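Local structure of 3-hydroxyacyl-CoA dehydrogenase (Brucella suis, 4O5O) at residues B[43-48]-B[63-68]; B[75-80]-B[127-132]; B[95-100]-B[116-121]; B[195-200]-B[236-241]. The protein probably catalyses the NAD-dependent oxidation of 3-hydroxyacyl-CoA to 3-ketoacyl-CoA, as a member of the short-chain dehydrogenase family. One frame throughout, in Å; residues are numbered along the deposited sequence. Where two conformers were deposited one is given.

Overall arrangement
The chain is a Rossmann-type parallel sheet with helices on both sides. Interaction 1 (43-48 with 63-68) closes the first loop, the beta-alpha-beta unit of strand 39-44, helix 47-57 and strand 61-65. Interaction 2 opens next in the chain, on helix 71-85, and closes on helix 112-137; the two touch through Leu43, Val68, Ala77, Asn128 and Met129. Interaction 3 (95-100 with 116-121) is nested inside that loop and binds the segment after strand 90-93 to the same helix 112-137. Interaction 4 comes last, packing strand 192-199 against helix 231-243. It lies about 22 Å from interaction 1, centre to centre; both reach the same sheet.

Interaction 1: residues B[43-48]-B[63-68]; sequences LDVNAE and FQRTDV. With EDO (1,2-ethanediol), chain E.
Asp44 and Arg65 meet across neighbouring strands 39-44 and 61-65. These strands and helix 47-57 form a beta-alpha-beta unit of the Rossmann fold. Asp44 O accepts from Thr66 N at 3.0 Å, with the donor above the carbonyl plane. In the Asp44 side chain, OD1 accepts from the N-H of Asn46, two residues on, at 2.9 Å, an Asx turn. OD2 accepts from Gly22 N in the glycine-rich turn. An acidic residue here commonly selects NAD over NADP in this family.

The Arg65 side chain reaches across to 43-48. CB and CG lie against Asp44 O, and CG and CD also reach Val45 O. CG is anti to the backbone N (chi1 -165°), and the bend at chi2 (-80°) sets CD. NE donates to Val45 O at 3.0 Å, a bent bond of 139°. CZ has Val45 CG1 over the centre of one guanidinium face, 3.9 Å above the plane. NH2 gives a proton to a water that itself donates to Val45 O. Ethanediol, probably from the crystallisation liquor, adds a bond from O1 to Val45 O. Its O2 accepts from Glu48 N at 2.8 Å.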
loop_
_atom_site.group_PDB
_atom_site.type_symbol
_atom_site.label_atom_id
_atom_site.label_comp_id
_atom_site.label_asym_id
_atom_site.label_seq_id
_atom_site.Cartn_x
_atom_site.Cartn_y
_atom_site.Cartn_z
ATOM N N LEU B 43 -22.924 12.995 -18.634
ATOM C CA LEU B 43 -22.563 14.312 -18.121
ATOM C C LEU B 43 -21.165 14.666 -18.628
ATOM O O LEU B 43 -20.247 13.840 -18.545
ATOM C CB LEU B 43 -22.600 14.316 -16.594
ATOM C CG LEU B 43 -23.853 13.796 -15.898
ATOM C CD1 LEU B 43 -23.655 13.903 -14.399
ATOM C CD2 LEU B 43 -25.072 14.590 -16.320
ATOM N N ASP B 44 -21.000 15.881 -19.169
ATOM C CA ASP B 44 -19.686 16.324 -19.659
ATOM C C ASP B 44 -19.736 17.826 -19.807
ATOM O O ASP B 44 -20.831 18.399 -20.001
ATOM C CB ASP B 44 -19.336 15.629 -20.997
ATOM C CG ASP B 44 -17.832 15.537 -21.266
ATOM O OD1 ASP B 44 -17.151 16.596 -21.296
ATOM O OD2 ASP B 44 -17.328 14.393 -21.432
ATOM N N VAL B 45 -18.580 18.485 -19.691
ATOM C CA VAL B 45 -18.523 19.907 -20.097
ATOM C C VAL B 45 -18.515 20.098 -21.598
ATOM O O VAL B 45 -18.826 21.183 -22.087
ATOM C CB VAL B 45 -17.316 20.699 -19.554
ATOM C CG1 VAL B 45 -17.588 21.150 -18.149
ATOM C CG2 VAL B 45 -16.018 19.929 -19.685
ATOM N N ASN B 46 -18.154 19.060 -22.328
ATOM C CA ASN B 46 -18.068 19.167 -23.783
ATOM C C ASN B 46 -19.439 18.851 -24.375
ATOM O O ASN B 46 -19.794 17.674 -24.549
ATOM C CB ASN B 46 -16.967 18.223 -24.272
ATOM C CG ASN B 46 -16.728 18.283 -25.769
ATOM O OD1 ASN B 46 -17.568 18.726 -26.574
ATOM N ND2 ASN B 46 -15.557 17.787 -26.158
ATOM N N ALA B 47 -20.220 19.902 -24.650
ATOM C CA ALA B 47 -21.543 19.713 -25.218
ATOM C C ALA B 47 -21.568 19.004 -26.548
ATOM O O ALA B 47 -22.426 18.168 -26.779
ATOM C CB ALA B 47 -22.282 21.041 -25.332
ATOM N N GLU B 48 -20.658 19.363 -27.431
ATOM C CA GLU B 48 -20.622 18.743 -28.754
ATOM C C GLU B 48 -20.451 17.225 -28.630
ATOM O O GLU B 48 -21.186 16.438 -29.267
ATOM C CB GLU B 48 -19.491 19.362 -29.592
ATOM C CG GLU B 48 -19.342 18.828 -31.015
ATOM C CD GLU B 48 -18.302 19.590 -31.824
ATOM O OE1 GLU B 48 -17.109 19.593 -31.434
ATOM O OE2 GLU B 48 -18.676 20.187 -32.857
ATOM N N PHE B 63 -28.160 13.351 -22.451
ATOM C CA PHE B 63 -27.013 14.169 -22.112
ATOM C C PHE B 63 -27.428 15.448 -21.399
ATOM O O PHE B 63 -28.430 16.085 -21.750
ATOM C CB PHE B 63 -26.256 14.575 -23.390
ATOM C CG PHE B 63 -25.140 15.568 -23.141
ATOM C CD1 PHE B 63 -24.022 15.198 -22.412
ATOM C CD2 PHE B 63 -25.219 16.872 -23.610
ATOM C CE1 PHE B 63 -23.000 16.105 -22.141
ATOM C CE2 PHE B 63 -24.197 17.790 -23.366
ATOM C CZ PHE B 63 -23.074 17.404 -22.627
ATOM N N GLN B 64 -26.654 15.824 -20.388
ATOM C CA GLN B 64 -26.741 17.165 -19.799
ATOM C C GLN B 64 -25.357 17.735 -19.587
ATOM O O GLN B 64 -24.529 17.149 -18.884
ATOM C CB GLN B 64 -27.477 17.164 -18.462
ATOM C CG GLN B 64 -27.531 18.555 -17.812
ATOM C CD GLN B 64 -28.146 19.678 -18.652
ATOM O OE1 GLN B 64 -27.566 20.773 -18.821
ATOM N NE2 GLN B 64 -29.311 19.435 -19.148
ATOM N N ARG B 65 -25.128 18.914 -20.142
ATOM C CA ARG B 65 -23.864 19.591 -20.015
ATOM C C ARG B 65 -23.726 19.975 -18.548
ATOM O O ARG B 65 -24.628 20.594 -17.988
ATOM C CB ARG B 65 -23.834 20.811 -20.938
ATOM C CG ARG B 65 -22.458 21.397 -21.181
ATOM C CD ARG B 65 -21.948 22.276 -20.064
ATOM N NE ARG B 65 -20.692 22.918 -20.450
ATOM C CZ ARG B 65 -20.042 23.834 -19.736
ATOM N NH1 ARG B 65 -20.474 24.218 -18.545
ATOM N NH2 ARG B 65 -18.911 24.351 -20.226
ATOM N N THR B 66 -22.575 19.623 -17.955
ATOM C CA THR B 66 -22.399 19.677 -16.503
ATOM C C THR B 66 -20.946 19.957 -16.178
ATOM O O THR B 66 -20.086 19.256 -16.683
ATOM C CB THR B 66 -22.733 18.299 -15.900
ATOM O OG1 THR B 66 -24.093 17.946 -16.198
ATOM C CG2 THR B 66 -22.575 18.274 -14.360
ATOM N N ASP B 67 -20.690 20.957 -15.336
ATOM C CA ASP B 67 -19.402 21.137 -14.662
ATOM C C ASP B 67 -19.475 20.371 -13.346
ATOM O O ASP B 67 -20.226 20.766 -12.431
ATOM C CB ASP B 67 -19.146 22.615 -14.391
ATOM C CG ASP B 67 -17.870 22.865 -13.634
ATOM O OD1 ASP B 67 -17.186 21.895 -13.260
ATOM O OD2 ASP B 67 -17.541 24.045 -13.402
ATOM N N VAL B 68 -18.785 19.232 -13.260
ATOM C CA VAL B 68 -18.871 18.391 -12.054
ATOM C C VAL B 68 -18.439 19.064 -10.752
ATOM O O VAL B 68 -18.849 18.613 -9.679
ATOM C CB VAL B 68 -18.109 17.050 -12.184
ATOM C CG1 VAL B 68 -18.792 16.141 -13.181
ATOM C CG2 VAL B 68 -16.647 17.273 -12.519
HETATM C C1 EDO E . -18.505 22.650 -25.136
HETATM O O1 EDO E . -19.546 23.209 -24.308
HETATM C C2 EDO E . -18.696 22.927 -26.624
HETATM O O2 EDO E . -19.121 21.752 -27.311
HETATM O O HOH W 1 -17.217 23.592 -22.600
#

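Interaction 2: residues B[75-80]-B[127-132]; sequences KAAIAA and FNMLRL
Lys75 and Leu132 mark the close end of two helix segments, 75-80 and 127-132, whose axes come within 10.1 Å and cross at -42°. Leu132 is the main apolar contact. Its CD1 lies 3.5 Å from Lys75 N, and both methyls touch Lys75 CG, the two side chains crossing at about a right angle. Leu132 CB meets Ile78 CG1 at 3.8 Å, while Ile78 CD1 rests on the Leu132 carbonyl group. Deeper in, the Met129 CE methyl approaches Ala77 CB at 4.3 Å and also nears Ile78 CD1.

The two helices, 71-85 and 112-137, lie on the same side of the Rossmann-type sheet. Met129 and Ile78 both reach Leu17 of strand 15-19. Helix 112-137 also faces a second subunit, where Phe127 stacks on Phe115 of that subunit.

The polar edge of the contact is built round Arg131. Its NE and NH2 both donate to Asn128 OD1, at 3.0 and 2.8 Å, with the acceptor in the guanidinium plane. This side-on grip should limit rotation of the group. Leu132 CD2 lies 3.7 Å above one guanidinium face, toward its rim. Lys75 NZ stands 4.5 Å from Arg131 NH2, a pair of like charges. Asp71 probably offsets their repulsion, because it forms salt bridges with both. A water accepts from Lys75 NZ and from Arg131 NH1, and NH1 also donates to His110 O of the second subunit.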
loop_
_atom_site.group_PDB
_atom_site.type_symbol
_atom_site.label_atom_id
_atom_site.label_comp_id
_atom_site.label_asym_id
_atom_site.label_seq_id
_atom_site.Cartn_x
_atom_site.Cartn_y
_atom_site.Cartn_z
ATOM N N LYS B 75 -26.506 19.306 -8.875
ATOM C CA LYS B 75 -27.917 19.125 -8.504
ATOM C C LYS B 75 -28.795 19.050 -9.741
ATOM O O LYS B 75 -29.758 18.268 -9.789
ATOM C CB LYS B 75 -28.381 20.227 -7.559
ATOM C CG LYS B 75 -27.699 20.105 -6.200
ATOM C CD LYS B 75 -27.886 21.307 -5.277
ATOM C CE LYS B 75 -27.157 21.066 -3.961
ATOM N NZ LYS B 75 -26.895 22.288 -3.137
ATOM N N ALA B 76 -28.483 19.873 -10.745
ATOM C CA ALA B 76 -29.278 19.852 -11.991
ATOM C C ALA B 76 -29.171 18.511 -12.710
ATOM O O ALA B 76 -30.137 18.038 -13.320
ATOM C CB ALA B 76 -28.891 20.980 -12.928
ATOM N N ALA B 77 -27.994 17.892 -12.607
ATOM C CA ALA B 77 -27.725 16.605 -13.248
ATOM C C ALA B 77 -28.533 15.487 -12.584
ATOM O O ALA B 77 -29.180 14.657 -13.254
ATOM C CB ALA B 77 -26.236 16.293 -13.196
ATOM N N ILE B 78 -28.545 15.490 -11.257
ATOM C CA ILE B 78 -29.354 14.519 -10.522
ATOM C C ILE B 78 -30.820 14.686 -10.909
ATOM O O ILE B 78 -31.513 13.713 -11.200
ATOM C CB ILE B 78 -29.260 14.736 -9.007
ATOM C CG1 ILE B 78 -27.832 14.570 -8.494
ATOM C CG2 ILE B 78 -30.253 13.840 -8.275
ATOM C CD1 ILE B 78 -27.177 13.249 -8.787
ATOM N N ALA B 79 -31.290 15.932 -10.919
ATOM C CA ALA B 79 -32.694 16.173 -11.201
ATOM C C ALA B 79 -33.033 15.773 -12.639
ATOM O O ALA B 79 -34.120 15.259 -12.905
ATOM C CB ALA B 79 -33.051 17.636 -10.957
ATOM N N ALA B 80 -32.112 16.018 -13.566
ATOM C CA ALA B 80 -32.323 15.618 -14.948
ATOM C C ALA B 80 -32.461 14.089 -15.083
ATOM O O ALA B 80 -33.304 13.591 -15.823
ATOM C CB ALA B 80 -31.201 16.147 -15.834
ATOM N N PHE B 127 -16.134 14.185 -5.637
ATOM C CA PHE B 127 -16.838 14.250 -4.367
ATOM C C PHE B 127 -18.213 14.889 -4.538
ATOM O O PHE B 127 -19.227 14.404 -3.952
ATOM C CB PHE B 127 -16.058 15.010 -3.306
ATOM C CG PHE B 127 -16.783 15.049 -1.997
ATOM C CD1 PHE B 127 -16.822 13.912 -1.205
ATOM C CD2 PHE B 127 -17.474 16.169 -1.587
ATOM C CE1 PHE B 127 -17.520 13.892 -0.028
ATOM C CE2 PHE B 127 -18.162 16.171 -0.388
ATOM C CZ PHE B 127 -18.185 15.026 0.388
ATOM N N ASN B 128 -18.276 15.975 -5.306
ATOM C CA ASN B 128 -19.542 16.654 -5.516
ATOM C C ASN B 128 -20.573 15.717 -6.129
ATOM O O ASN B 128 -21.715 15.616 -5.652
ATOM C CB ASN B 128 -19.340 17.866 -6.423
ATOM C CG ASN B 128 -20.599 18.700 -6.556
ATOM O OD1 ASN B 128 -21.301 18.940 -5.568
ATOM N ND2 ASN B 128 -20.895 19.133 -7.784
ATOM N N MET B 129 -20.196 14.994 -7.171
ATOM C CA MET B 129 -21.163 14.093 -7.778
ATOM C C MET B 129 -21.488 12.912 -6.854
ATOM O O MET B 129 -22.630 12.462 -6.823
ATOM C CB MET B 129 -20.659 13.612 -9.150
ATOM C CG MET B 129 -20.552 14.741 -10.178
ATOM S SD MET B 129 -22.013 15.751 -10.373
ATOM C CE MET B 129 -23.288 14.513 -10.613
ATOM N N LEU B 130 -20.504 12.394 -6.102
ATOM C CA LEU B 130 -20.807 11.269 -5.234
ATOM C C LEU B 130 -21.762 11.634 -4.097
ATOM O O LEU B 130 -22.668 10.864 -3.793
ATOM C CB LEU B 130 -19.536 10.592 -4.744
ATOM C CG LEU B 130 -18.793 11.009 -3.512
ATOM C CD1 LEU B 130 -19.497 10.582 -2.219
ATOM C CD2 LEU B 130 -17.428 10.360 -3.592
ATOM N N ARG B 131 -21.627 12.830 -3.529
ATOM C CA ARG B 131 -22.490 13.209 -2.406
ATOM C C ARG B 131 -23.941 13.341 -2.888
ATOM O O ARG B 131 -24.895 12.905 -2.217
ATOM C CB ARG B 131 -21.972 14.470 -1.704
ATOM C CG ARG B 131 -22.239 15.773 -2.432
ATOM C CD ARG B 131 -21.482 16.986 -1.912
ATOM N NE ARG B 131 -21.858 18.095 -2.790
ATOM C CZ ARG B 131 -22.856 18.945 -2.607
ATOM N NH1 ARG B 131 -23.480 19.024 -1.440
ATOM N NH2 ARG B 131 -23.157 19.765 -3.600
ATOM N N LEU B 132 -24.103 13.925 -4.070
ATOM C CA LEU B 132 -25.443 14.150 -4.606
ATOM C C LEU B 132 -26.080 12.843 -5.140
ATOM O O LEU B 132 -27.291 12.594 -4.968
ATOM C CB LEU B 132 -25.397 15.231 -5.707
ATOM C CG LEU B 132 -24.919 16.593 -5.216
ATOM C CD1 LEU B 132 -24.732 17.507 -6.417
ATOM C CD2 LEU B 132 -25.888 17.202 -4.190
HETATM O O HOH W 2 -26.045 20.378 -1.088
#

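Interaction 3: residues B[95-100]-B[116-121]; sequences AGVAPG and TRTISI
Val97 and Arg117 meet at the guanidinium group of Arg117. Ile121 CD1, one helical turn on, lies 3.6 Å above the centre of one face of this flat group. Val97 CG1 approaches it obliquely, 4.1 Å from NH1. The Arg117 chain is extended from CG to NE, and this carries the guanidinium to Val97.

Val97 carries most of the contact. Both of its methyls touch Ile121 CD1, each at 3.9 Å, and the two side chains cross at about a right angle. CG2 also rests against Thr118 CA. Further along, Pro99 and Thr118 meet tip to tip, with Pro99 CG 3.3 Å from Thr118 OG1. That hydroxyl bonds to Thr114 O within the helix. At the other end, Gly96 CA lies 4.2 Å from Ile121 CG2. A water sits between Ala95 O and Ile121 O, 2.8 Å from each. Asn122 OD1 accepts from Val97 N and so links the loop to the helix just past Ile121.

The loop follows strand 90-93. Ala95 and Gly96 fit the last two positions of the NNAG motif of short-chain dehydrogenases. In this family that motif probably lies beside the cofactor site.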
loop_
_atom_site.group_PDB
_atom_site.type_symbol
_atom_site.label_atom_id
_atom_site.label_comp_id
_atom_site.label_asym_id
_atom_site.label_seq_id
_atom_site.Cartn_x
_atom_site.Cartn_y
_atom_site.Cartn_z
ATOM N N ALA B 95 -14.789 11.843 -15.218
ATOM C CA ALA B 95 -14.260 13.165 -15.556
ATOM C C ALA B 95 -12.917 13.424 -14.906
ATOM O O ALA B 95 -12.767 13.292 -13.707
ATOM C CB ALA B 95 -15.217 14.275 -15.132
ATOM N N GLY B 96 -11.958 13.814 -15.712
ATOM C CA GLY B 96 -10.640 14.134 -15.181
ATOM C C GLY B 96 -9.774 14.797 -16.203
ATOM O O GLY B 96 -10.066 14.741 -17.411
ATOM N N VAL B 97 -8.761 15.487 -15.698
ATOM C CA VAL B 97 -7.717 16.082 -16.494
ATOM C C VAL B 97 -6.381 15.588 -15.960
ATOM O O VAL B 97 -6.222 15.386 -14.772
ATOM C CB VAL B 97 -7.769 17.647 -16.481
ATOM C CG1 VAL B 97 -9.065 18.102 -17.137
ATOM C CG2 VAL B 97 -7.678 18.237 -15.066
ATOM N N ALA B 98 -5.419 15.431 -16.849
ATOM C CA ALA B 98 -4.125 14.819 -16.496
ATOM C C ALA B 98 -2.930 15.634 -17.006
ATOM O O ALA B 98 -2.086 15.149 -17.761
ATOM C CB ALA B 98 -4.071 13.395 -17.032
ATOM N N PRO B 99 -2.844 16.901 -16.593
ATOM C CA PRO B 99 -1.713 17.681 -17.060
ATOM C C PRO B 99 -0.411 17.227 -16.400
ATOM O O PRO B 99 -0.425 16.491 -15.390
ATOM C CB PRO B 99 -2.086 19.098 -16.645
ATOM C CG PRO B 99 -2.869 18.906 -15.381
ATOM C CD PRO B 99 -3.625 17.608 -15.556
ATOM N N GLY B 100 0.688 17.582 -17.058
ATOM C CA GLY B 100 2.022 17.467 -16.490
ATOM C C GLY B 100 2.600 18.847 -16.289
ATOM O O GLY B 100 2.507 19.705 -17.167
ATOM N N THR B 116 -4.599 23.882 -8.502
ATOM C CA THR B 116 -5.939 24.025 -7.984
ATOM C C THR B 116 -7.009 23.503 -8.962
ATOM O O THR B 116 -7.947 22.842 -8.550
ATOM C CB THR B 116 -6.219 25.489 -7.569
ATOM O OG1 THR B 116 -5.293 25.876 -6.546
ATOM C CG2 THR B 116 -7.654 25.676 -7.074
ATOM N N ARG B 117 -6.871 23.815 -10.255
ATOM C CA ARG B 117 -7.818 23.343 -11.265
ATOM C C ARG B 117 -7.865 21.824 -11.356
ATOM O O ARG B 117 -8.930 21.233 -11.468
ATOM C CB ARG B 117 -7.498 23.952 -12.638
ATOM C CG ARG B 117 -8.447 23.521 -13.750
ATOM C CD ARG B 117 -8.172 24.217 -15.088
ATOM N NE ARG B 117 -9.038 23.723 -16.169
ATOM C CZ ARG B 117 -8.765 22.688 -16.973
ATOM N NH1 ARG B 117 -7.628 21.982 -16.860
ATOM N NH2 ARG B 117 -9.648 22.349 -17.912
ATOM N N THR B 118 -6.708 21.186 -11.361
ATOM C CA THR B 118 -6.656 19.732 -11.429
ATOM C C THR B 118 -7.347 19.100 -10.229
ATOM O O THR B 118 -8.120 18.140 -10.360
ATOM C CB THR B 118 -5.196 19.306 -11.527
ATOM O OG1 THR B 118 -4.663 19.835 -12.737
ATOM C CG2 THR B 118 -4.999 17.804 -11.533
ATOM N N ILE B 119 -7.073 19.632 -9.043
ATOM C CA ILE B 119 -7.752 19.200 -7.812
ATOM C C ILE B 119 -9.257 19.419 -7.928
ATOM O O ILE B 119 -10.072 18.568 -7.549
ATOM C CB ILE B 119 -7.234 19.988 -6.578
ATOM C CG1 ILE B 119 -5.774 19.653 -6.288
ATOM C CG2 ILE B 119 -8.082 19.726 -5.338
ATOM C CD1 ILE B 119 -5.538 18.167 -6.119
ATOM N N SER B 120 -9.633 20.585 -8.428
ATOM C CA SER B 120 -11.047 20.932 -8.548
ATOM C C SER B 120 -11.819 19.952 -9.438
ATOM O O SER B 120 -12.871 19.421 -9.026
ATOM C CB SER B 120 -11.211 22.373 -9.085
ATOM O OG SER B 120 -12.574 22.666 -9.300
ATOM N N ILE B 121 -11.313 19.695 -10.634
ATOM C CA ILE B 121 -12.020 18.815 -11.540
ATOM C C ILE B 121 -11.988 17.365 -11.050
ATOM O O ILE B 121 -13.000 16.678 -10.986
ATOM C CB ILE B 121 -11.436 18.904 -12.961
ATOM C CG1 ILE B 121 -11.655 20.308 -13.560
ATOM C CG2 ILE B 121 -12.064 17.833 -13.852
ATOM C CD1 ILE B 121 -10.792 20.620 -14.757
HETATM O O HOH W 3 -14.126 14.147 -11.412
#

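Interaction 4: residues B[195-200]-B[236-241]; sequences MTIAPG and ALVHHI
Ile197 of strand 192-199 points at helix 231-243 and meets three of its residues. This is a helix packed on the parallel sheet of the Rossmann-type fold. The short segments run nearly antiparallel, 161° between directions, with their axes 10.1 Å apart.

Leu237 comes first on the helix. Its CD2 reaches Ile197 CG1 tip to tip at 3.8 Å and also touches CG2. Leu237 also packs on His240 of a third subunit.

Val238 follows. Its CG2 meets Ile197 CD1 at 3.6 Å, and the two side chains cross at about a right angle. Val238 also touches Val29 and Met32 of helix 24-35, so it joins two helices to the sheet.

Ile241 lies one turn beyond Leu237 and uses both ends of its branched side chain. CD1 packs on Ile197 CG1 at 3.7 Å and also nears Ile197 CD1. CG2 turns to the neighbouring inward residue of the strand, Met195. The five side chains are buried, and no hydrogen bond crosses between the two segments. Met195 CG, anti to the carbonyl carbon (chi1 -77°), lies 3.7 Å from Ile241 CG2.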
loop_
_atom_site.group_PDB
_atom_site.type_symbol
_atom_site.label_atom_id
_atom_site.label_comp_id
_atom_site.label_asym_id
_atom_site.label_seq_id
_atom_site.Cartn_x
_atom_site.Cartn_y
_atom_site.Cartn_z
ATOM N N MET B 195 -16.514 2.034 -4.775
ATOM C CA MET B 195 -15.313 1.419 -5.312
ATOM C C MET B 195 -14.557 2.388 -6.171
ATOM O O MET B 195 -15.125 3.343 -6.701
ATOM C CB MET B 195 -15.691 0.230 -6.184
ATOM C CG MET B 195 -16.081 -1.016 -5.406
ATOM S SD MET B 195 -14.706 -1.808 -4.595
ATOM C CE MET B 195 -13.610 -2.138 -5.980
ATOM N N THR B 196 -13.276 2.108 -6.343
ATOM C CA THR B 196 -12.406 2.929 -7.188
ATOM C C THR B 196 -11.600 2.063 -8.112
ATOM O O THR B 196 -11.108 1.017 -7.712
ATOM C CB THR B 196 -11.489 3.797 -6.309
ATOM O OG1 THR B 196 -12.329 4.683 -5.577
ATOM C CG2 THR B 196 -10.482 4.609 -7.117
ATOM N N ILE B 197 -11.503 2.480 -9.374
ATOM C CA ILE B 197 -10.595 1.865 -10.335
ATOM C C ILE B 197 -9.435 2.816 -10.554
ATOM O O ILE B 197 -9.663 4.027 -10.725
ATOM C CB ILE B 197 -11.274 1.572 -11.694
ATOM C CG1 ILE B 197 -12.468 0.622 -11.550
ATOM C CG2 ILE B 197 -10.286 1.044 -12.713
ATOM C CD1 ILE B 197 -13.398 0.511 -12.755
ATOM N N ALA B 198 -8.207 2.291 -10.540
ATOM C CA ALA B 198 -7.003 3.046 -10.830
ATOM C C ALA B 198 -6.463 2.589 -12.191
ATOM O O ALA B 198 -5.686 1.612 -12.272
ATOM C CB ALA B 198 -5.972 2.849 -9.713
ATOM N N PRO B 199 -6.875 3.282 -13.263
ATOM C CA PRO B 199 -6.373 2.856 -14.562
ATOM C C PRO B 199 -4.896 3.140 -14.794
ATOM O O PRO B 199 -4.376 4.147 -14.301
ATOM C CB PRO B 199 -7.217 3.657 -15.565
ATOM C CG PRO B 199 -8.292 4.306 -14.799
ATOM C CD PRO B 199 -7.824 4.393 -13.377
ATOM N N GLY B 200 -4.258 2.280 -15.592
ATOM C CA GLY B 200 -2.965 2.576 -16.177
ATOM C C GLY B 200 -3.105 3.427 -17.400
ATOM O O GLY B 200 -3.909 4.366 -17.417
ATOM N N ALA B 236 -15.613 -2.847 -18.816
ATOM C CA ALA B 236 -15.870 -4.229 -18.390
ATOM C C ALA B 236 -15.642 -4.421 -16.889
ATOM O O ALA B 236 -16.414 -5.108 -16.213
ATOM C CB ALA B 236 -14.995 -5.185 -19.186
ATOM N N LEU B 237 -14.604 -3.779 -16.347
ATOM C CA LEU B 237 -14.376 -3.831 -14.908
ATOM C C LEU B 237 -15.489 -3.101 -14.155
ATOM O O LEU B 237 -15.943 -3.556 -13.106
ATOM C CB LEU B 237 -12.976 -3.308 -14.576
ATOM C CG LEU B 237 -12.624 -3.301 -13.078
ATOM C CD1 LEU B 237 -12.777 -4.702 -12.473
ATOM C CD2 LEU B 237 -11.230 -2.747 -12.818
ATOM N N VAL B 238 -15.924 -1.958 -14.685
ATOM C CA VAL B 238 -17.056 -1.248 -14.086
ATOM C C VAL B 238 -18.268 -2.193 -14.025
ATOM O O VAL B 238 -18.945 -2.325 -12.995
ATOM C CB VAL B 238 -17.418 0.009 -14.902
ATOM C CG1 VAL B 238 -18.789 0.557 -14.494
ATOM C CG2 VAL B 238 -16.307 1.057 -14.751
ATOM N N HIS B 239 -18.518 -2.883 -15.128
ATOM C CA HIS B 239 -19.647 -3.817 -15.172
ATOM C C HIS B 239 -19.498 -4.908 -14.091
ATOM O O HIS B 239 -20.466 -5.219 -13.387
ATOM C CB HIS B 239 -19.675 -4.435 -16.571
ATOM C CG HIS B 239 -20.936 -5.170 -16.903
ATOM N ND1 HIS B 239 -21.249 -5.556 -18.188
ATOM C CD2 HIS B 239 -21.998 -5.504 -16.141
ATOM C CE1 HIS B 239 -22.420 -6.169 -18.187
ATOM N NE2 HIS B 239 -22.897 -6.149 -16.956
ATOM N N HIS B 240 -18.290 -5.455 -13.941
ATOM C CA HIS B 240 -18.056 -6.492 -12.941
ATOM C C HIS B 240 -18.281 -5.965 -11.521
ATOM O O HIS B 240 -18.841 -6.657 -10.695
ATOM C CB HIS B 240 -16.636 -7.098 -13.040
ATOM C CG HIS B 240 -16.463 -8.237 -12.099
ATOM N ND1 HIS B 240 -17.227 -9.378 -12.204
ATOM C CD2 HIS B 240 -15.744 -8.370 -10.961
ATOM C CE1 HIS B 240 -16.934 -10.195 -11.211
ATOM N NE2 HIS B 240 -16.059 -9.597 -10.432
ATOM N N ILE B 241 -17.822 -4.739 -11.248
ATOM C CA ILE B 241 -18.032 -4.158 -9.923
ATOM C C ILE B 241 -19.523 -4.038 -9.628
ATOM O O ILE B 241 -19.966 -4.307 -8.532
ATOM C CB ILE B 241 -17.307 -2.796 -9.807
ATOM C CG1 ILE B 241 -15.778 -2.983 -9.815
ATOM C CG2 ILE B 241 -17.764 -2.013 -8.579
ATOM C CD1 ILE B 241 -14.985 -1.700 -10.029
#